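Local coordinates for protein alpha-amylase inhibitor 0.19 (Triticum aestivum, PDB 1HSS) that inhibits alpha-amylases as a homodimer whose subunits are each cross-linked by internal disulfides, and is a wheat allergen that binds IgE, at residues Arg21-Leu26 with Glu35-Asp40; Gln43-Ile48 with Ser94-Cys99; Ser59-Met64 with Lys116-Tyr121; Ser63-His68 with Val87-Ala92. One frame throughout, in Å; residues are numbered along the deposited sequence.

Along the chain, contact 1 closes first, pairing helix 20-27 with helix 35-46. Contact 2 starts from the later part of helix 35-46 and reaches the short helix 95-98; its centre lies about 11 Å from that of contact 1, and the two touch through Leu23 and Ile95 and through Leu38 and Val98. Contacts 3 and 4 share Ser63 and Met64 of helix 53-67, with centres about 6 Å apart, and lie across the chain's centre from contact 2. Contact 4, to helix 85-92, is nested within the loop that contact 2 closes, whereas contact 3 brings in the C-terminal segment. Together they fold the helices into one compact inhibitor unit, and all four touch the second subunit.

Contact 1: residues Arg21-Leu26 with Glu35-Asp40; sequences RPLLRL and EAVLRD
Val37 packs on Leu23 and Leu26, and Leu38 on Leu23, from a helical turn whose shortest backbone hydrogen bond runs from Arg39 N to Glu35 O, 2.8 Å. Helices 20-27 and 35-46 are consecutive in the disulfide-linked helical fold of the prolamin clan, and the Cys20-Cys41 disulfide ties them together. Their axes approach to 9.2 Å, with N-to-C directions 126° apart. No hydrogen bond crosses, and the interface is wholly apolar. Val37 is its middle: CG2 points at the backbone of the facing helix and comes 4.1 Å from Leu23 CA, while Leu23 CD1 and Leu26 CD1, one helical turn apart, both touch the same methyl. The Leu26 branch lies obliquely across Val37, with CD1 4.2 Å from CG2. Val37 CG1 nearly eclipses the backbone N (chi1 -13°), an unfavourable torsion that sets the direction of CG2. Leu23 and Leu38 lead deeper into the protein, toward Ile95 and Val98 of helix 95-98. On the subunit boundary, Glu35 forms a salt bridge with Arg100 of the second subunit, and Leu38 packs on that same arginine. Beside Val37, the two leucines meet through single methyls, Leu23 CD2 standing 4.3 Å from Leu38 CD1.

Contact 2: residues Gln43-Ile48 with Ser94-Cys99; sequences QQLAHI and SITAVC
Leu45 leaves helix 35-46 with CB directed at the segment 94-99, but neither CB nor CG comes within van der Waals distance of it. The side chain reaches across by one branch: chi1 of -91°, well off a staggered value, swings CG over, and CD1 then enters the angle between Ile95, Thr96 and Cys99. CD1 meets Ile95 CG2 at 3.7 Å, the two side chains crossing at about a right angle. It also lies 4.1 Å from Thr96 CA, against the backbone of the short helix, and 4.0 Å from Cys99 SG. That sulfur is bonded to Cys42, whose neighbour Cys41 pairs with Cys20; such an adjacent cysteine pair, sending disulfides in two directions, is a hallmark of the prolamin clan. Leu45 therefore packs directly beside the disulfide that joins helix 35-46, at Cys42, to Cys99. CD2, the other branch, remains 4.6 Å from Thr96 OG1, and the leucine also touches Arg53 and Leu101. Ile95 CG2 stands anti to the backbone N, the position that brings it to Leu45, while the isoleucine also packs on Leu23, Gln27 and Leu57. Cys99 N bonds to Ile95 O at 2.9 Å. Thr96 OG1 has a weak hydrogen bond with Leu101 O.

Contact 3: residues Ser59-Met64 with Lys116-Tyr121; sequences SMLDSM and KDVAAY
A buried aromatic contact with one polar bond joins Leu61 and Asp62, on helix 53-67, to Tyr121 and Val118 at the C-terminal end of the chain. The tyrosine reaches across to the helix, where Leu61 covers one face and the next residue takes the hydroxyl. Leu61 CD2 sits over the ring in a CH-pi contact, 4.2 Å from the centroid and 27° off the normal. It is displaced toward the root of the side chain, its nearest ring atom being Tyr121 CG at 3.7 Å. The same methyl touches Val118 CG1 at 4.0 Å, and Leu61 thus touches both the short helix 116-119 and Tyr121, two residues past its end. With CG anti to the backbone N, Tyr121 chi1 of -177° turns the ring toward helix 53-67, where its hydroxyl reaches Asp62. Tyr121 OH donates to Asp62 OD1 at 2.8 Å; the oxygen lies in the plane of the ring, whereas the hydroxyl meets the carboxylate on its anti side, 34° out of its plane. This bond ties down the far end of the ring, while Leu61 packs over the face near its root, and Tyr58 adds an edge-to-face contact. Val88 of helix 85-92 also packs against Leu61. Within helix 53-67, Ser59 O accepts from Ser63 OG at 2.7 Å and from Ser63 N, which arrive on opposite faces of its plane. The Cys54-Cys115 disulfide joins helix 53-67 to the residue just before this segment, the kind of cystine-tethered C-terminal region found in the cereal trypsin/alpha-amylase inhibitor fold.

Contact 4: residues Ser63-His68 with Val87-Ala92; sequences SMYKEH and VVKLTA
The van der Waals part of this contact is made by Tyr65 and Val88, which approach from opposite directions between helices 53-67 and 85-92. The phenol end does the touching: the hydroxyl oxygen, Tyr65 OH, meets the methyl Val88 CG1 at 3.6 Å without a hydrogen bond, and Tyr65 CZ is 4.2 Å from the same methyl. The ring meets the valine obliquely. Val88 CG1 is anti to the backbone N (chi1 165°), the position that presents it to the phenol. Phe80 meets the Tyr65 ring edge-to-face and also packs on Val88, so one loop residue covers both partners.

Polar approach across the helices is looser. Lys89 NZ comes to 4.3 Å from Tyr65 OH, too far for a hydrogen bond; the lysine's end approaches Tyr65, but its amino group has a weak bond with Arg85 O of its own helix.

Other hydrogen bonds lie within each segment. Val87 O accepts both from Thr91 N, 2.7 Å away, and from Thr91 OG1, at 2.6 Å, the hydroxyl standing 44° above the carbonyl plane. At the end of helix 53-67, His68 ND1 donates to Tyr65 O at 2.7 Å with an N-H...O angle of 142°; His68 is the last ordered residue before a gap in the chain. Leu90 and Thr91 face Val114 of the second subunit. The Cys28-Cys83 disulfide ties the chain just ahead of helix 85-92 to Cys28, just past the end of helix 20-27, and this bundling of helices cross-linked by cystines is characteristic of the mainly helical prolamin-clan fold.

Contact 1: residues Arg21-Leu26 with Glu35-Asp40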
loop_
_atom_site.group_PDB
_atom_site.type_symbol
_atom_site.label_atom_id
_atom_site.label_comp_id
_atom_site.label_asym_id
_atom_site.label_seq_id
_atom_site.Cartn_x
_atom_site.Cartn_y
_atom_site.Cartn_z
ATOM N N ARG A 21 1.886 14.976 2.539
ATOM C CA ARG A 21 1.480 14.983 3.925
ATOM C C ARG A 21 -0.041 15.104 4.045
ATOM O O ARG A 21 -0.682 14.356 4.786
ATOM C CB ARG A 21 2.222 16.107 4.667
ATOM C CG ARG A 21 3.660 15.701 4.958
ATOM C CD ARG A 21 4.742 16.723 4.683
ATOM N NE ARG A 21 5.344 17.182 5.929
ATOM C CZ ARG A 21 6.585 16.935 6.352
ATOM N NH1 ARG A 21 7.556 16.607 5.520
ATOM N NH2 ARG A 21 6.890 17.234 7.602
ATOM N N PRO A 22 -0.655 15.962 3.222
ATOM C CA PRO A 22 -2.115 16.001 3.216
ATOM C C PRO A 22 -2.764 14.745 2.630
ATOM O O PRO A 22 -3.832 14.345 3.051
ATOM C CB PRO A 22 -2.426 17.252 2.390
ATOM C CG PRO A 22 -1.177 17.534 1.633
ATOM C CD PRO A 22 -0.098 17.161 2.579
ATOM N N LEU A 23 -2.118 14.126 1.654
ATOM C CA LEU A 23 -2.577 12.860 1.115
ATOM C C LEU A 23 -2.651 11.791 2.202
ATOM O O LEU A 23 -3.666 11.128 2.343
ATOM C CB LEU A 23 -1.627 12.395 0.026
ATOM C CG LEU A 23 -1.973 11.006 -0.505
ATOM C CD1 LEU A 23 -3.311 11.079 -1.202
ATOM C CD2 LEU A 23 -0.906 10.510 -1.474
ATOM N N LEU A 24 -1.558 11.613 2.945
ATOM C CA LEU A 24 -1.473 10.626 4.023
ATOM C C LEU A 24 -2.528 10.825 5.133
ATOM O O LEU A 24 -3.108 9.864 5.627
ATOM C CB LEU A 24 -0.054 10.638 4.615
ATOM C CG LEU A 24 0.196 9.752 5.841
ATOM C CD1 LEU A 24 -0.219 8.294 5.567
ATOM C CD2 LEU A 24 1.645 9.835 6.234
ATOM N N ARG A 25 -2.827 12.074 5.468
ATOM C CA ARG A 25 -3.860 12.391 6.455
ATOM C C ARG A 25 -5.287 12.098 6.019
ATOM O O ARG A 25 -6.117 11.745 6.856
ATOM C CB ARG A 25 -3.751 13.846 6.881
ATOM C CG ARG A 25 -2.635 14.072 7.862
ATOM C CD ARG A 25 -2.940 15.268 8.704
ATOM N NE ARG A 25 -2.173 16.406 8.241
ATOM C CZ ARG A 25 -1.042 16.812 8.813
ATOM N NH1 ARG A 25 -0.682 16.331 10.015
ATOM N NH2 ARG A 25 -0.299 17.742 8.208
ATOM N N LEU A 26 -5.571 12.255 4.724
ATOM C CA LEU A 26 -6.843 11.828 4.127
ATOM C C LEU A 26 -6.959 10.302 3.999
ATOM O O LEU A 26 -7.952 9.687 4.398
ATOM C CB LEU A 26 -7.019 12.453 2.738
ATOM C CG LEU A 26 -7.255 13.963 2.636
ATOM C CD1 LEU A 26 -7.013 14.442 1.200
ATOM C CD2 LEU A 26 -8.670 14.275 3.089
ATOM N N GLU A 35 -8.264 14.526 -6.812
ATOM C CA GLU A 35 -7.239 14.201 -7.795
ATOM C C GLU A 35 -6.034 15.141 -7.785
ATOM O O GLU A 35 -4.892 14.694 -7.912
ATOM C CB GLU A 35 -7.851 14.141 -9.193
ATOM C CG GLU A 35 -8.737 12.909 -9.416
ATOM C CD GLU A 35 -8.142 11.610 -8.833
ATOM O OE1 GLU A 35 -7.086 11.127 -9.333
ATOM O OE2 GLU A 35 -8.750 11.066 -7.878
ATOM N N ALA A 36 -6.284 16.405 -7.461
ATOM C CA ALA A 36 -5.220 17.398 -7.344
ATOM C C ALA A 36 -4.212 17.088 -6.233
ATOM O O ALA A 36 -3.013 17.271 -6.424
ATOM C CB ALA A 36 -5.811 18.784 -7.138
ATOM N N VAL A 37 -4.667 16.598 -5.082
ATOM C CA VAL A 37 -3.699 16.339 -4.029
ATOM C C VAL A 37 -2.959 15.026 -4.225
ATOM O O VAL A 37 -1.763 14.952 -3.949
ATOM C CB VAL A 37 -4.300 16.444 -2.600
ATOM C CG1 VAL A 37 -5.651 17.080 -2.651
ATOM C CG2 VAL A 37 -4.322 15.103 -1.908
ATOM N N LEU A 38 -3.611 14.042 -4.845
ATOM C CA LEU A 38 -2.900 12.850 -5.317
ATOM C C LEU A 38 -1.807 13.235 -6.337
ATOM O O LEU A 38 -0.615 12.966 -6.150
ATOM C CB LEU A 38 -3.872 11.863 -5.966
ATOM C CG LEU A 38 -3.302 10.521 -6.450
ATOM C CD1 LEU A 38 -2.332 9.925 -5.461
ATOM C CD2 LEU A 38 -4.442 9.563 -6.636
ATOM N N ARG A 39 -2.209 13.995 -7.346
ATOM C CA ARG A 39 -1.321 14.396 -8.436
ATOM C C ARG A 39 -0.040 15.098 -7.956
ATOM O O ARG A 39 1.071 14.799 -8.402
ATOM C CB ARG A 39 -2.097 15.305 -9.389
ATOM C CG ARG A 39 -1.321 15.782 -10.608
ATOM C CD ARG A 39 -1.083 17.296 -10.568
ATOM N NE ARG A 39 -2.290 18.052 -10.865
ATOM C CZ ARG A 39 -2.693 19.127 -10.197
ATOM N NH1 ARG A 39 -1.931 19.661 -9.269
ATOM N NH2 ARG A 39 -3.838 19.713 -10.509
ATOM N N ASP A 40 -0.209 16.006 -7.005
ATOM C CA ASP A 40 0.895 16.815 -6.525
ATOM C C ASP A 40 1.842 16.018 -5.644
ATOM O O ASP A 40 3.062 16.188 -5.736
ATOM C CB ASP A 40 0.377 18.023 -5.756
ATOM C CG ASP A 40 -0.170 19.109 -6.668
ATOM O OD1 ASP A 40 0.119 19.100 -7.878
ATOM O OD2 ASP A 40 -0.868 19.995 -6.167
#

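Contact 2: residues Gln43-Ile48 with Ser94-Cys99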
loop_
_atom_site.group_PDB
_atom_site.type_symbol
_atom_site.label_atom_id
_atom_site.label_comp_id
_atom_site.label_asym_id
_atom_site.label_seq_id
_atom_site.Cartn_x
_atom_site.Cartn_y
_atom_site.Cartn_z
ATOM N N GLN A 43 3.758 13.682 -8.207
ATOM C CA GLN A 43 4.687 14.574 -8.899
ATOM C C GLN A 43 5.984 14.792 -8.127
ATOM O O GLN A 43 7.079 14.692 -8.685
ATOM C CB GLN A 43 3.995 15.910 -9.137
ATOM C CG GLN A 43 4.916 17.098 -9.371
ATOM C CD GLN A 43 5.338 17.255 -10.817
ATOM O OE1 GLN A 43 5.207 16.333 -11.626
ATOM N NE2 GLN A 43 5.932 18.399 -11.131
ATOM N N GLN A 44 5.853 15.103 -6.842
ATOM C CA GLN A 44 6.988 15.180 -5.925
ATOM C C GLN A 44 7.759 13.860 -5.740
ATOM O O GLN A 44 8.988 13.863 -5.756
ATOM C CB GLN A 44 6.517 15.696 -4.564
ATOM C CG GLN A 44 6.695 17.195 -4.378
ATOM C CD GLN A 44 5.990 17.762 -3.140
ATOM O OE1 GLN A 44 5.696 17.054 -2.169
ATOM N NE2 GLN A 44 5.714 19.055 -3.180
ATOM N N LEU A 45 7.054 12.736 -5.586
ATOM C CA LEU A 45 7.705 11.423 -5.545
ATOM C C LEU A 45 8.436 11.077 -6.844
ATOM O O LEU A 45 9.566 10.595 -6.806
ATOM C CB LEU A 45 6.703 10.313 -5.223
ATOM C CG LEU A 45 6.524 9.959 -3.741
ATOM C CD1 LEU A 45 5.372 9.000 -3.571
ATOM C CD2 LEU A 45 7.815 9.374 -3.165
ATOM N N ALA A 46 7.829 11.418 -7.984
ATOM C CA ALA A 46 8.381 11.104 -9.304
ATOM C C ALA A 46 9.778 11.691 -9.518
ATOM O O ALA A 46 10.628 11.076 -10.164
ATOM C CB ALA A 46 7.437 11.601 -10.394
ATOM N N HIS A 47 10.041 12.842 -8.912
ATOM C CA HIS A 47 11.335 13.506 -9.065
ATOM C C HIS A 47 12.464 12.901 -8.246
ATOM O O HIS A 47 13.632 13.155 -8.508
ATOM C CB HIS A 47 11.214 14.979 -8.714
ATOM C CG HIS A 47 10.216 15.710 -9.551
ATOM N ND1 HIS A 47 9.789 16.989 -9.258
ATOM C CD2 HIS A 47 9.523 15.321 -10.648
ATOM C CE1 HIS A 47 8.881 17.361 -10.144
ATOM N NE2 HIS A 47 8.703 16.366 -11.000
ATOM N N ILE A 48 12.115 12.169 -7.205
ATOM C CA ILE A 48 13.107 11.489 -6.398
ATOM C C ILE A 48 13.425 10.160 -7.063
ATOM O O ILE A 48 12.564 9.588 -7.738
ATOM C CB ILE A 48 12.570 11.280 -4.952
ATOM C CG1 ILE A 48 12.279 12.660 -4.338
ATOM C CG2 ILE A 48 13.574 10.490 -4.100
ATOM C CD1 ILE A 48 11.394 12.640 -3.120
ATOM N N SER A 94 2.884 2.649 1.189
ATOM C CA SER A 94 2.356 2.255 -0.119
ATOM C C SER A 94 1.881 3.440 -0.962
ATOM O O SER A 94 1.271 3.259 -2.017
ATOM C CB SER A 94 1.209 1.273 0.079
ATOM O OG SER A 94 0.238 1.846 0.931
ATOM N N ILE A 95 2.275 4.644 -0.567
ATOM C CA ILE A 95 1.930 5.865 -1.324
ATOM C C ILE A 95 2.570 5.863 -2.718
ATOM O O ILE A 95 1.957 6.214 -3.725
ATOM C CB ILE A 95 2.372 7.133 -0.555
ATOM C CG1 ILE A 95 1.447 7.358 0.644
ATOM C CG2 ILE A 95 2.378 8.346 -1.488
ATOM C CD1 ILE A 95 1.821 8.570 1.483
ATOM N N THR A 96 3.707 5.194 -2.755
ATOM C CA THR A 96 4.528 4.957 -3.932
ATOM C C THR A 96 3.854 3.899 -4.891
ATOM O O THR A 96 3.690 4.141 -6.104
ATOM C CB THR A 96 5.957 4.578 -3.360
ATOM O OG1 THR A 96 6.988 4.982 -4.252
ATOM C CG2 THR A 96 6.062 3.147 -3.005
ATOM N N ALA A 97 3.162 2.928 -4.297
ATOM C CA ALA A 97 2.286 2.037 -5.058
ATOM C C ALA A 97 1.040 2.745 -5.633
ATOM O O ALA A 97 0.676 2.539 -6.792
ATOM C CB ALA A 97 1.860 0.855 -4.185
ATOM N N VAL A 98 0.370 3.577 -4.837
ATOM C CA VAL A 98 -0.792 4.263 -5.370
ATOM C C VAL A 98 -0.410 5.253 -6.471
ATOM O O VAL A 98 -1.107 5.345 -7.477
ATOM C CB VAL A 98 -1.653 4.936 -4.260
ATOM C CG1 VAL A 98 -1.520 4.157 -2.947
ATOM C CG2 VAL A 98 -1.306 6.399 -4.102
ATOM N N CYS A 99 0.811 5.778 -6.395
ATOM C CA CYS A 99 1.392 6.580 -7.480
ATOM C C CYS A 99 1.951 5.759 -8.663
ATOM O O CYS A 99 2.339 6.332 -9.682
ATOM C CB CYS A 99 2.516 7.496 -6.955
ATOM S SG CYS A 99 2.053 8.891 -5.869
#

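Contact 3: residues Ser59-Met64 with Lys116-Tyr121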
loop_
_atom_site.group_PDB
_atom_site.type_symbol
_atom_site.label_atom_id
_atom_site.label_comp_id
_atom_site.label_asym_id
_atom_site.label_seq_id
_atom_site.Cartn_x
_atom_site.Cartn_y
_atom_site.Cartn_z
ATOM N N SER A 59 11.455 9.916 6.001
ATOM C CA SER A 59 11.739 11.269 6.478
ATOM C C SER A 59 10.466 12.067 6.717
ATOM O O SER A 59 10.349 12.766 7.718
ATOM C CB SER A 59 12.626 12.008 5.459
ATOM O OG SER A 59 12.834 13.368 5.798
ATOM N N MET A 60 9.547 12.027 5.756
ATOM C CA MET A 60 8.240 12.690 5.885
ATOM C C MET A 60 7.435 12.221 7.108
ATOM O O MET A 60 6.996 13.040 7.906
ATOM C CB MET A 60 7.411 12.458 4.621
ATOM C CG MET A 60 6.039 13.122 4.637
ATOM S SD MET A 60 4.867 12.400 3.468
ATOM C CE MET A 60 4.586 10.920 4.231
ATOM N N LEU A 61 7.268 10.899 7.246
ATOM C CA LEU A 61 6.539 10.274 8.351
ATOM C C LEU A 61 7.160 10.596 9.703
ATOM O O LEU A 61 6.451 10.830 10.674
ATOM C CB LEU A 61 6.522 8.761 8.161
ATOM C CG LEU A 61 5.732 8.012 9.221
ATOM C CD1 LEU A 61 4.293 8.480 9.158
ATOM C CD2 LEU A 61 5.851 6.522 8.991
ATOM N N ASP A 62 8.482 10.499 9.772
ATOM C CA ASP A 62 9.228 10.840 10.967
ATOM C C ASP A 62 9.016 12.314 11.374
ATOM O O ASP A 62 8.641 12.605 12.503
ATOM C CB ASP A 62 10.716 10.532 10.730
ATOM C CG ASP A 62 11.569 10.722 11.981
ATOM O OD1 ASP A 62 11.512 9.866 12.895
ATOM O OD2 ASP A 62 12.305 11.731 12.045
ATOM N N SER A 63 9.144 13.231 10.422
ATOM C CA SER A 63 8.818 14.639 10.673
ATOM C C SER A 63 7.390 14.863 11.184
ATOM O O SER A 63 7.168 15.680 12.071
ATOM C CB SER A 63 9.016 15.480 9.411
ATOM O OG SER A 63 10.292 15.254 8.857
ATOM N N MET A 64 6.412 14.206 10.568
ATOM C CA MET A 64 5.028 14.343 10.990
ATOM C C MET A 64 4.805 13.900 12.428
ATOM O O MET A 64 4.160 14.592 13.206
ATOM C CB MET A 64 4.124 13.568 10.034
ATOM C CG MET A 64 4.136 14.198 8.668
ATOM S SD MET A 64 3.021 13.496 7.474
ATOM C CE MET A 64 1.505 14.130 8.015
ATOM N N LYS A 116 9.071 -1.249 2.729
ATOM C CA LYS A 116 9.023 -2.041 3.971
ATOM C C LYS A 116 9.684 -1.382 5.186
ATOM O O LYS A 116 9.251 -1.578 6.324
ATOM C CB LYS A 116 9.615 -3.438 3.755
ATOM C CG LYS A 116 11.102 -3.465 3.502
ATOM C CD LYS A 116 11.559 -4.888 3.230
ATOM C CE LYS A 116 13.007 -4.936 2.759
ATOM N NZ LYS A 116 13.973 -4.807 3.880
ATOM N N ASP A 117 10.681 -0.540 4.933
ATOM C CA ASP A 117 11.328 0.237 5.990
ATOM C C ASP A 117 10.375 1.252 6.645
ATOM O O ASP A 117 10.294 1.329 7.867
ATOM C CB ASP A 117 12.591 0.932 5.441
ATOM C CG ASP A 117 12.327 1.776 4.160
ATOM O OD1 ASP A 117 11.651 1.299 3.213
ATOM O OD2 ASP A 117 12.893 2.892 4.066
ATOM N N VAL A 118 9.519 1.862 5.828
ATOM C CA VAL A 118 8.492 2.786 6.305
ATOM C C VAL A 118 7.349 2.066 7.038
ATOM O O VAL A 118 6.793 2.597 7.993
ATOM C CB VAL A 118 7.917 3.609 5.122
ATOM C CG1 VAL A 118 6.799 4.540 5.598
ATOM C CG2 VAL A 118 9.020 4.401 4.456
ATOM N N ALA A 119 6.982 0.869 6.575
ATOM C CA ALA A 119 5.968 0.052 7.251
ATOM C C ALA A 119 6.402 -0.422 8.654
ATOM O O ALA A 119 5.578 -0.723 9.517
ATOM C CB ALA A 119 5.604 -1.145 6.383
ATOM N N ALA A 120 7.704 -0.450 8.882
ATOM C CA ALA A 120 8.254 -0.880 10.153
ATOM C C ALA A 120 8.712 0.259 11.068
ATOM O O ALA A 120 9.342 0.028 12.084
ATOM C CB ALA A 120 9.395 -1.824 9.899
ATOM N N TYR A 121 8.447 1.493 10.673
ATOM C CA TYR A 121 8.732 2.671 11.496
ATOM C C TYR A 121 8.275 2.493 12.970
ATOM O O TYR A 121 7.225 1.903 13.229
ATOM C CB TYR A 121 8.056 3.888 10.833
ATOM C CG TYR A 121 8.286 5.217 11.508
ATOM C CD1 TYR A 121 7.462 5.632 12.545
ATOM C CD2 TYR A 121 9.347 6.031 11.142
ATOM C CE1 TYR A 121 7.688 6.796 13.203
ATOM C CE2 TYR A 121 9.589 7.202 11.795
ATOM C CZ TYR A 121 8.756 7.579 12.833
ATOM O OH TYR A 121 8.984 8.737 13.544
#

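Contact 4: residues Ser63-His68 with Val87-Ala92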
loop_
_atom_site.group_PDB
_atom_site.type_symbol
_atom_site.label_atom_id
_atom_site.label_comp_id
_atom_site.label_asym_id
_atom_site.label_seq_id
_atom_site.Cartn_x
_atom_site.Cartn_y
_atom_site.Cartn_z
ATOM N N SER A 63 9.144 13.231 10.422
ATOM C CA SER A 63 8.818 14.639 10.673
ATOM C C SER A 63 7.390 14.863 11.184
ATOM O O SER A 63 7.168 15.680 12.071
ATOM C CB SER A 63 9.016 15.480 9.411
ATOM O OG SER A 63 10.292 15.254 8.857
ATOM N N MET A 64 6.412 14.206 10.568
ATOM C CA MET A 64 5.028 14.343 10.990
ATOM C C MET A 64 4.805 13.900 12.428
ATOM O O MET A 64 4.160 14.592 13.206
ATOM C CB MET A 64 4.124 13.568 10.034
ATOM C CG MET A 64 4.136 14.198 8.668
ATOM S SD MET A 64 3.021 13.496 7.474
ATOM C CE MET A 64 1.505 14.130 8.015
ATOM N N TYR A 65 5.441 12.802 12.807
ATOM C CA TYR A 65 5.354 12.291 14.168
ATOM C C TYR A 65 6.138 13.095 15.177
ATOM O O TYR A 65 5.750 13.187 16.338
ATOM C CB TYR A 65 5.829 10.854 14.207
ATOM C CG TYR A 65 4.708 9.904 13.988
ATOM C CD1 TYR A 65 3.540 10.024 14.717
ATOM C CD2 TYR A 65 4.809 8.884 13.062
ATOM C CE1 TYR A 65 2.497 9.138 14.545
ATOM C CE2 TYR A 65 3.768 7.996 12.870
ATOM C CZ TYR A 65 2.619 8.120 13.627
ATOM O OH TYR A 65 1.629 7.175 13.544
ATOM N N LYS A 66 7.259 13.648 14.734
ATOM C CA LYS A 66 8.149 14.412 15.601
ATOM C C LYS A 66 7.720 15.861 15.789
ATOM O O LYS A 66 8.174 16.530 16.716
ATOM C CB LYS A 66 9.574 14.368 15.057
ATOM C CG LYS A 66 10.528 13.554 15.913
ATOM C CD LYS A 66 10.905 12.232 15.260
ATOM C CE LYS A 66 10.707 11.054 16.212
ATOM N NZ LYS A 66 9.263 10.807 16.519
ATOM N N GLU A 67 6.868 16.352 14.896
ATOM C CA GLU A 67 6.182 17.617 15.119
ATOM C C GLU A 67 4.874 17.409 15.904
ATOM O O GLU A 67 4.640 18.077 16.923
ATOM C CB GLU A 67 5.905 18.319 13.784
ATOM C CG GLU A 67 5.152 19.656 13.899
ATOM C CD GLU A 67 5.655 20.556 15.041
ATOM O OE1 GLU A 67 6.845 20.952 15.018
ATOM O OE2 GLU A 67 4.846 20.890 15.949
ATOM N N HIS A 68 4.095 16.403 15.500
ATOM C CA HIS A 68 2.796 16.068 16.113
ATOM C C HIS A 68 1.994 17.234 16.711
ATOM O O HIS A 68 0.883 17.043 17.222
ATOM C CB HIS A 68 2.952 14.939 17.161
ATOM C CG HIS A 68 3.873 15.270 18.303
ATOM N ND1 HIS A 68 5.011 14.541 18.577
ATOM C CD2 HIS A 68 3.820 16.245 19.245
ATOM C CE1 HIS A 68 5.627 15.059 19.625
ATOM N NE2 HIS A 68 4.925 16.097 20.048
ATOM N N VAL A 87 -2.280 1.662 10.656
ATOM C CA VAL A 87 -2.729 1.975 9.304
ATOM C C VAL A 87 -1.997 3.194 8.750
ATOM O O VAL A 87 -1.658 3.218 7.572
ATOM C CB VAL A 87 -4.278 2.176 9.206
ATOM C CG1 VAL A 87 -5.013 1.215 10.130
ATOM C CG2 VAL A 87 -4.642 3.582 9.525
ATOM N N VAL A 88 -1.604 4.112 9.630
ATOM C CA VAL A 88 -0.785 5.253 9.227
ATOM C C VAL A 88 0.527 4.813 8.568
ATOM O O VAL A 88 0.822 5.224 7.451
ATOM C CB VAL A 88 -0.478 6.217 10.431
ATOM C CG1 VAL A 88 0.652 7.188 10.086
ATOM C CG2 VAL A 88 -1.710 7.013 10.786
ATOM N N LYS A 89 1.279 3.918 9.194
ATOM C CA LYS A 89 2.581 3.576 8.628
ATOM C C LYS A 89 2.458 2.588 7.487
ATOM O O LYS A 89 3.266 2.620 6.568
ATOM C CB LYS A 89 3.563 3.062 9.692
ATOM C CG LYS A 89 3.108 1.822 10.395
ATOM C CD LYS A 89 4.131 1.365 11.423
ATOM C CE LYS A 89 3.867 2.001 12.777
ATOM N NZ LYS A 89 3.732 3.491 12.654
ATOM N N LEU A 90 1.363 1.832 7.466
ATOM C CA LEU A 90 1.012 1.005 6.321
ATOM C C LEU A 90 0.612 1.845 5.119
ATOM O O LEU A 90 0.926 1.491 3.987
ATOM C CB LEU A 90 -0.132 0.087 6.683
ATOM C CG LEU A 90 0.067 -1.386 6.362
ATOM C CD1 LEU A 90 1.358 -1.892 6.989
ATOM C CD2 LEU A 90 -1.125 -2.160 6.902
ATOM N N THR A 91 -0.102 2.939 5.352
ATOM C CA THR A 91 -0.507 3.869 4.277
ATOM C C THR A 91 0.694 4.646 3.680
ATOM O O THR A 91 0.945 4.624 2.469
ATOM C CB THR A 91 -1.572 4.883 4.803
ATOM O OG1 THR A 91 -2.676 4.162 5.351
ATOM C CG2 THR A 91 -2.069 5.804 3.702
ATOM N N ALA A 92 1.538 5.164 4.558
ATOM C CA ALA A 92 2.750 5.818 4.119
ATOM C C ALA A 92 3.660 4.878 3.283
ATOM O O ALA A 92 4.190 5.283 2.245
ATOM C CB ALA A 92 3.494 6.377 5.341
#